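Local coordinates for protein putative silent information regulator 2 (PDB 5OL0) that probably acts as an NAD-dependent, zinc-containing protein deacetylase of the sirtuin family, thought to regulate gene expression through chromatin, at residues V46-P51 against D129-A134; N96-H101 against E164-E169. All blocks are in the same frame, centred on the assembly; numbering follows the deposited sequence.

How the interactions relate
From the N terminus, the chain leaves strand 36-40 of the parallel sheet and forms the loop 46-51, which is met by 129-134, closing interaction 1. The 77 residues in between include helix 85-95, helix 106-116 and strand 120-125. Segment 96-101 lies within that interval, but its partner 164-169 comes later, so the two closures cross. Interaction 1 joins the loop after strand 36-40 to the loop and short helix 129-134 after strand 120-125; interaction 2 ties the turn after helix 85-95 to helix 163-171 of the zinc module. Their centres are about 14 Å apart, and Leu-97 CD2 packs against Asp-129 CB at 4.0 Å, linking one contact to the other.

Interaction 1: V46-P51 against D129-A134; sequences VAAGIP and DGLEKA
Ile-50 and Asp-129 meet at about a right angle, the CD1 methyl of the isoleucine pressing on the flank of the aspartate. Followed outward, Asp-129 CB comes first, 3.6 Å from Ile-50 CD1. CG is next, 3.9 Å from the same methyl, and OD2 approaches closest of all, 3.4 Å from Ile-50 CD1. This is van der Waals packing of a methyl on a carboxylate; the polar partner of OD2 is the hydroxyl of Ser-45, just before segment 46-51. The other oxygen turns back on its own chain: OD1 accepts from Leu-131 N at 3.1 Å in a nearly straight bond (170°), although the donor comes from above the carboxylate plane. That bond makes an Asx turn, and it depends on CG sitting between the backbone N and the carbonyl carbon (chi1 56°). With OD2 held by Ser-45 and OD1 by Leu-131 N, the rotation of the carboxylate is fixed, and the adjoining Gly-130 occupies the N-cap position of helix 131-134.

Leu-131 supplies the apolar half of the contact. Its CD1 reaches Ala-48 CB at 4.0 Å and Ile-50 CD1 at 4.2 Å, so the isoleucine methyl is shared between a leucine and an acid. Thr-105 also touches Ala-48, Phe-102 lies on Ile-50, and His-108 of helix 106-116 touches Leu-131, placing the contact against the start of that helix.

The sequences identify the loops. Gly-49, Ile-50 and Pro-51 begin the GIPDFR motif of sirtuins, and Asp-129, which probably binds NAD, ends the TQNID motif. Their meeting is consistent with the wall of the C pocket, where nicotinamide binds in sirtuins, in the NAD cleft beside the Rossmann-fold sheet.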
ATOM      1  N   VAL A  46      -1.153  -9.429   3.870  1.00 28.71           N
ATOM      2  CA  VAL A  46      -1.784 -10.577   4.569  1.00 33.78           C
ATOM      3  C   VAL A  46      -0.828 -11.724   4.756  1.00 35.22           C
ATOM      4  O   VAL A  46      -0.668 -12.239   5.875  1.00 34.90           O
ATOM      5  CB  VAL A  46      -2.995 -11.118   3.761  1.00 39.83           C
ATOM      6  CG1 VAL A  46      -3.631 -12.378   4.412  1.00 43.23           C
ATOM      7  CG2 VAL A  46      -4.015 -10.022   3.608  1.00 38.86           C
ATOM      8  N   ALA A  47      -0.141 -12.118   3.685  1.00 33.31           N
ATOM      9  CA  ALA A  47       0.822 -13.212   3.783  1.00 34.17           C
ATOM     10  C   ALA A  47       1.990 -12.905   4.766  1.00 32.39           C
ATOM     11  O   ALA A  47       2.639 -13.790   5.212  1.00 30.75           O
ATOM     12  CB  ALA A  47       1.369 -13.614   2.414  1.00 36.17           C
ATOM     13  N   ALA A  48       2.219 -11.673   5.159  1.00 36.17           N
ATOM     14  CA  ALA A  48       3.222 -11.424   6.164  1.00 34.85           C
ATOM     15  C   ALA A  48       2.726 -11.693   7.583  1.00 37.20           C
ATOM     16  O   ALA A  48       3.536 -11.678   8.511  1.00 33.22           O
ATOM     17  CB  ALA A  48       3.764 -10.032   6.062  1.00 33.59           C
ATOM     18  N   GLY A  49       1.422 -11.893   7.745  1.00 35.49           N
ATOM     19  CA  GLY A  49       0.822 -12.145   9.071  1.00 34.05           C
ATOM     20  C   GLY A  49       0.276 -10.885   9.638  1.00 32.78           C
ATOM     21  O   GLY A  49       0.104 -10.795  10.811  1.00 37.48           O
ATOM     22  N   ILE A  50      -0.025  -9.877   8.840  1.00 36.35           N
ATOM     23  CA  ILE A  50      -0.522  -8.632   9.440  1.00 41.08           C
ATOM     24  C   ILE A  50      -1.961  -8.867   9.929  1.00 49.03           C
ATOM     25  O   ILE A  50      -2.728  -9.440   9.191  1.00 45.94           O
ATOM     26  CB  ILE A  50      -0.306  -7.480   8.483  1.00 41.84           C
ATOM     27  CG1 ILE A  50       1.232  -7.318   8.394  1.00 42.53           C
ATOM     28  CG2 ILE A  50      -0.995  -6.198   8.973  1.00 40.95           C
ATOM     29  CD1 ILE A  50       1.699  -6.160   7.577  1.00 46.78           C
ATOM     30  N   PRO A  51      -2.262  -8.546  11.225  1.00 58.67           N
ATOM     31  CA  PRO A  51      -3.632  -8.627  11.794  1.00 58.82           C
ATOM     32  C   PRO A  51      -4.670  -7.815  10.999  1.00 59.83           C
ATOM     33  O   PRO A  51      -4.564  -6.575  10.957  1.00 60.41           O
ATOM     34  CB  PRO A  51      -3.474  -8.012  13.219  1.00 59.59           C
ATOM     35  CG  PRO A  51      -2.028  -8.140  13.568  1.00 61.60           C
ATOM     36  CD  PRO A  51      -1.273  -8.121  12.262  1.00 61.33           C
ATOM     37  N   ASP A 129       2.981  -0.485   6.701  1.00 31.06           N
ATOM     38  CA  ASP A 129       3.805  -1.523   7.312  1.00 30.60           C
ATOM     39  C   ASP A 129       5.284  -1.408   6.981  1.00 31.67           C
ATOM     40  O   ASP A 129       6.047  -2.220   7.430  1.00 30.68           O
ATOM     41  CB  ASP A 129       3.237  -2.911   6.982  1.00 29.37           C
ATOM     42  CG  ASP A 129       3.084  -3.187   5.456  1.00 33.45           C
ATOM     43  OD1 ASP A 129       3.886  -2.636   4.654  1.00 30.39           O
ATOM     44  OD2 ASP A 129       2.149  -3.977   5.070  1.00 34.17           O
ATOM     45  N   GLY A 130       5.686  -0.474   6.114  1.00 30.58           N
ATOM     46  CA  GLY A 130       7.080  -0.368   5.693  1.00 31.96           C
ATOM     47  C   GLY A 130       7.717  -1.564   4.962  1.00 32.28           C
ATOM     48  O   GLY A 130       8.946  -1.614   4.758  1.00 27.54           O
ATOM     49  N   LEU A 131       6.931  -2.513   4.489  1.00 29.37           N
ATOM     50  CA  LEU A 131       7.538  -3.658   3.837  1.00 27.75           C
ATOM     51  C   LEU A 131       8.140  -3.456   2.470  1.00 27.44           C
ATOM     52  O   LEU A 131       8.985  -4.221   2.077  1.00 28.07           O
ATOM     53  CB  LEU A 131       6.577  -4.837   3.809  1.00 28.10           C
ATOM     54  CG  LEU A 131       6.151  -5.262   5.186  1.00 29.81           C
ATOM     55  CD1 LEU A 131       5.071  -6.349   5.154  1.00 31.89           C
ATOM     56  CD2 LEU A 131       7.331  -5.713   6.042  1.00 29.07           C
ATOM     57  N   GLU A 132       7.690  -2.479   1.724  1.00 25.66           N
ATOM     58  CA  GLU A 132       8.327  -2.153   0.462  1.00 29.23           C
ATOM     59  C   GLU A 132       9.798  -1.714   0.737  1.00 31.99           C
ATOM     60  O   GLU A 132      10.740  -2.172   0.075  1.00 28.40           O
ATOM     61  CB  GLU A 132       7.582  -1.053  -0.271  1.00 29.21           C
ATOM     62  CG  GLU A 132       6.123  -1.382  -0.647  1.00 30.05           C
ATOM     63  CD  GLU A 132       5.125  -1.130   0.498  1.00 31.72           C
ATOM     64  OE1 GLU A 132       5.509  -0.644   1.633  1.00 31.61           O
ATOM     65  OE2 GLU A 132       3.965  -1.481   0.292  1.00 33.87           O
ATOM     66  N   LYS A 133       9.952  -0.816   1.714  1.00 34.59           N
ATOM     67  CA  LYS A 133      11.253  -0.339   2.205  1.00 32.08           C
ATOM     68  C   LYS A 133      12.069  -1.512   2.755  1.00 30.80           C
ATOM     69  O   LYS A 133      13.262  -1.646   2.472  1.00 30.89           O
ATOM     70  CB  LYS A 133      11.048   0.718   3.303  1.00 34.86           C
ATOM     71  CG  LYS A 133      12.331   1.378   3.789  1.00 39.82           C
ATOM     72  CD  LYS A 133      12.005   2.622   4.616  1.00 45.81           C
ATOM     73  CE  LYS A 133      13.271   3.401   4.948  1.00 61.89           C
ATOM     74  NZ  LYS A 133      13.703   3.280   6.371  1.00 66.25           N
ATOM     75  N   ALA A 134      11.423  -2.431   3.444  1.00 29.63           N
ATOM     76  CA  ALA A 134      12.143  -3.602   3.985  1.00 31.12           C
ATOM     77  C   ALA A 134      12.661  -4.495   2.881  1.00 37.63           C
ATOM     78  O   ALA A 134      13.694  -5.114   3.029  1.00 36.08           O
ATOM     79  CB  ALA A 134      11.228  -4.399   4.929  1.00 35.56           C
TER

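Interaction 2: N96-H101 against E164-E169; sequences NLWPGH and EQNYLE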
ATOM      1  N   ASN A  96       1.652  -4.189  15.784  1.00 38.00           N
ATOM      2  CA  ASN A  96       3.068  -4.577  15.680  1.00 40.44           C
ATOM      3  C   ASN A  96       3.737  -4.085  14.401  1.00 34.12           C
ATOM      4  O   ASN A  96       4.511  -4.789  13.805  1.00 36.44           O
ATOM      5  CB  ASN A  96       3.205  -6.123  15.828  1.00 42.65           C
ATOM      6  CG  ASN A  96       3.474  -6.521  17.243  1.00 49.95           C
ATOM      7  OD1 ASN A  96       4.237  -5.851  17.939  1.00 49.02           O
ATOM      8  ND2 ASN A  96       2.839  -7.607  17.690  1.00 51.65           N
ATOM      9  N   LEU A  97       3.383  -2.876  13.968  1.00 34.89           N
ATOM     10  CA  LEU A  97       3.842  -2.355  12.688  1.00 36.00           C
ATOM     11  C   LEU A  97       5.196  -1.668  12.760  1.00 38.57           C
ATOM     12  O   LEU A  97       5.641  -1.117  11.766  1.00 31.60           O
ATOM     13  CB  LEU A  97       2.800  -1.374  12.114  1.00 36.19           C
ATOM     14  CG  LEU A  97       1.516  -2.126  11.744  1.00 34.94           C
ATOM     15  CD1 LEU A  97       0.414  -1.165  11.319  1.00 41.42           C
ATOM     16  CD2 LEU A  97       1.754  -3.132  10.669  1.00 35.03           C
ATOM     17  N   TRP A  98       5.827  -1.688  13.936  1.00 36.96           N
ATOM     18  CA  TRP A  98       7.148  -1.075  14.155  1.00 40.31           C
ATOM     19  C   TRP A  98       8.089  -1.796  13.234  1.00 33.09           C
ATOM     20  O   TRP A  98       8.005  -3.022  13.149  1.00 37.17           O
ATOM     21  CB  TRP A  98       7.629  -1.290  15.623  1.00 38.36           C
ATOM     22  CG  TRP A  98       6.568  -0.970  16.593  1.00 37.53           C
ATOM     23  CD1 TRP A  98       5.800  -1.874  17.271  1.00 34.30           C
ATOM     24  CD2 TRP A  98       6.037   0.336  16.918  1.00 36.61           C
ATOM     25  NE1 TRP A  98       4.917  -1.230  18.051  1.00 33.95           N
ATOM     26  CE2 TRP A  98       4.977   0.121  17.818  1.00 38.32           C
ATOM     27  CE3 TRP A  98       6.377   1.648  16.557  1.00 36.11           C
ATOM     28  CZ2 TRP A  98       4.246   1.176  18.406  1.00 38.98           C
ATOM     29  CZ3 TRP A  98       5.657   2.710  17.124  1.00 36.00           C
ATOM     30  CH2 TRP A  98       4.590   2.462  18.037  1.00 39.01           C
ATOM     31  N   PRO A  99       8.967  -1.062  12.513  1.00 35.52           N
ATOM     32  CA  PRO A  99       9.849  -1.783  11.564  1.00 34.29           C
ATOM     33  C   PRO A  99      10.743  -2.807  12.244  1.00 36.09           C
ATOM     34  O   PRO A  99      11.253  -2.573  13.354  1.00 36.95           O
ATOM     35  CB  PRO A  99      10.712  -0.659  10.926  1.00 36.20           C
ATOM     36  CG  PRO A  99      10.532   0.531  11.803  1.00 38.58           C
ATOM     37  CD  PRO A  99       9.146   0.402  12.383  1.00 37.04           C
ATOM     38  N   GLY A 100      10.865  -3.949  11.594  1.00 33.56           N
ATOM     39  CA  GLY A 100      11.743  -4.992  12.011  1.00 36.21           C
ATOM     40  C   GLY A 100      10.987  -6.196  12.536  1.00 36.72           C
ATOM     41  O   GLY A 100      11.643  -7.208  12.842  1.00 38.38           O
ATOM     42  N   HIS A 101       9.669  -6.101  12.717  1.00 31.03           N
ATOM     43  CA  HIS A 101       8.869  -7.325  13.063  1.00 32.62           C
ATOM     44  C   HIS A 101       8.381  -8.141  11.841  1.00 31.92           C
ATOM     45  O   HIS A 101       8.835  -9.251  11.583  1.00 32.47           O
ATOM     46  CB  HIS A 101       7.688  -6.975  13.969  1.00 33.23           C
ATOM     47  CG  HIS A 101       6.816  -8.140  14.289  1.00 37.68           C
ATOM     48  ND1 HIS A 101       7.246  -9.210  15.045  1.00 42.74           N
ATOM     49  CD2 HIS A 101       5.547  -8.435  13.911  1.00 38.92           C
ATOM     50  CE1 HIS A 101       6.266 -10.098  15.153  1.00 38.42           C
ATOM     51  NE2 HIS A 101       5.232  -9.654  14.460  1.00 36.84           N
ATOM     52  N   GLU A 164      11.667   5.759  18.943  1.00 36.90           N
ATOM     53  CA  GLU A 164      12.012   4.796  19.991  1.00 37.66           C
ATOM     54  C   GLU A 164      11.288   5.160  21.287  1.00 33.46           C
ATOM     55  O   GLU A 164      10.737   4.308  21.912  1.00 30.80           O
ATOM     56  CB  GLU A 164      13.552   4.812  20.137  1.00 43.38           C
ATOM     57  CG  GLU A 164      14.153   3.878  21.165  1.00 50.56           C
ATOM     58  CD  GLU A 164      15.540   3.349  20.748  1.00 59.67           C
ATOM     59  OE1 GLU A 164      16.393   4.101  20.189  1.00 60.72           O
ATOM     60  OE2 GLU A 164      15.757   2.130  20.927  1.00 54.03           O
ATOM     61  N   GLN A 165      11.261   6.444  21.646  1.00 32.42           N
ATOM     62  CA  GLN A 165      10.476   6.908  22.769  1.00 33.17           C
ATOM     63  C   GLN A 165       8.998   6.630  22.565  1.00 36.11           C
ATOM     64  O   GLN A 165       8.328   6.137  23.482  1.00 35.42           O
ATOM     65  CB  GLN A 165      10.705   8.380  23.057  1.00 36.54           C
ATOM     66  CG  GLN A 165       9.938   8.773  24.275  1.00 35.45           C
ATOM     67  CD  GLN A 165      10.032  10.197  24.652  1.00 37.29           C
ATOM     68  OE1 GLN A 165      10.855  10.987  24.146  1.00 39.32           O
ATOM     69  NE2 GLN A 165       9.182  10.554  25.589  1.00 33.04           N
ATOM     70  N   ASN A 166       8.499   6.914  21.356  1.00 34.75           N
ATOM     71  CA  ASN A 166       7.089   6.702  21.060  1.00 35.35           C
ATOM     72  C   ASN A 166       6.708   5.222  21.168  1.00 33.36           C
ATOM     73  O   ASN A 166       5.669   4.898  21.663  1.00 34.97           O
ATOM     74  CB  ASN A 166       6.727   7.274  19.683  1.00 37.60           C
ATOM     75  CG  ASN A 166       5.246   7.164  19.370  1.00 35.72           C
ATOM     76  OD1 ASN A 166       4.349   7.457  20.205  1.00 44.58           O
ATOM     77  ND2 ASN A 166       4.976   6.714  18.193  1.00 38.14           N
ATOM     78  N   TYR A 167       7.581   4.349  20.712  1.00 32.77           N
ATOM     79  CA  TYR A 167       7.424   2.909  20.797  1.00 32.94           C
ATOM     80  C   TYR A 167       7.369   2.452  22.268  1.00 32.18           C
ATOM     81  O   TYR A 167       6.477   1.728  22.659  1.00 31.78           O
ATOM     82  CB  TYR A 167       8.584   2.213  20.042  1.00 33.70           C
ATOM     83  CG  TYR A 167       8.736   0.738  20.418  1.00 36.22           C
ATOM     84  CD1 TYR A 167       7.944  -0.230  19.831  1.00 37.73           C
ATOM     85  CD2 TYR A 167       9.614   0.356  21.405  1.00 36.34           C
ATOM     86  CE1 TYR A 167       8.032  -1.558  20.221  1.00 38.84           C
ATOM     87  CE2 TYR A 167       9.719  -0.964  21.800  1.00 35.43           C
ATOM     88  CZ  TYR A 167       8.944  -1.922  21.192  1.00 36.54           C
ATOM     89  OH  TYR A 167       9.048  -3.232  21.624  1.00 38.67           O
ATOM     90  N   LEU A 168       8.311   2.923  23.068  1.00 31.76           N
ATOM     91  CA  LEU A 168       8.395   2.497  24.458  1.00 36.68           C
ATOM     92  C   LEU A 168       7.175   2.994  25.245  1.00 38.81           C
ATOM     93  O   LEU A 168       6.577   2.240  26.034  1.00 35.46           O
ATOM     94  CB  LEU A 168       9.688   3.015  25.095  1.00 34.09           C
ATOM     95  CG  LEU A 168      10.938   2.265  24.624  1.00 32.90           C
ATOM     96  CD1 LEU A 168      12.166   2.858  25.235  1.00 34.57           C
ATOM     97  CD2 LEU A 168      10.825   0.798  24.969  1.00 35.77           C
ATOM     98  N   GLU A 169       6.782   4.234  24.986  1.00 34.46           N
ATOM     99  CA  GLU A 169       5.581   4.785  25.623  1.00 38.61           C
ATOM    100  C   GLU A 169       4.308   4.054  25.202  1.00 44.37           C
ATOM    101  O   GLU A 169       3.531   3.574  26.042  1.00 41.04           O
ATOM    102  CB  GLU A 169       5.503   6.280  25.396  1.00 38.43           C
ATOM    103  CG  GLU A 169       6.410   7.030  26.347  1.00 37.31           C
ATOM    104  CD  GLU A 169       6.516   8.509  26.039  1.00 42.30           C
ATOM    105  OE1 GLU A 169       5.889   9.020  25.087  1.00 47.60           O
ATOM    106  OE2 GLU A 169       7.265   9.169  26.749  1.00 41.59           O
TER
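In the sirtuin small domain, a helical module packs beside a zinc-binding module, and Trp-98 and Tyr-167 join the two with a T-shaped aromatic stack. Trp-98 leads a type II turn that follows helix 85-95; Tyr-167 stands on helix 163-171, in the sequence between the two pairs of zinc-binding cysteines. The tyrosine presents its edge to the indole face, the planes standing at 86° and the ring centroids (five-membered ring of Trp-98) 4.7 Å apart. Tyr-167 CD1 makes the closest approach, 3.5 Å from Trp-98 CD2, while CE1 lies 3.7 Å from Trp-98 CD1.

With CG anti to the backbone N (chi1 163°), the tyrosine ring extends along the indole towards its pyrrole part, leaving most of the benzo part to CA and CB of the same residue. There Tyr-167 CA makes a CH-pi contact, 4.2 Å from the centroid of the six-membered ring and 20° off its normal. Ile-163 and Met-171 of the same helix also touch the tryptophan, and Phe-149 meets it edge-to-face.

Asn-166 contributes from the rim of the indole. Its OD1 is held by the hydroxyls of Ser-176 and Tyr-89, which fixes the amide, whereas its buried ND2 has no hydrogen-bond partner in the model and lies near the indole plane, 4.2 Å from Trp-98 CZ3.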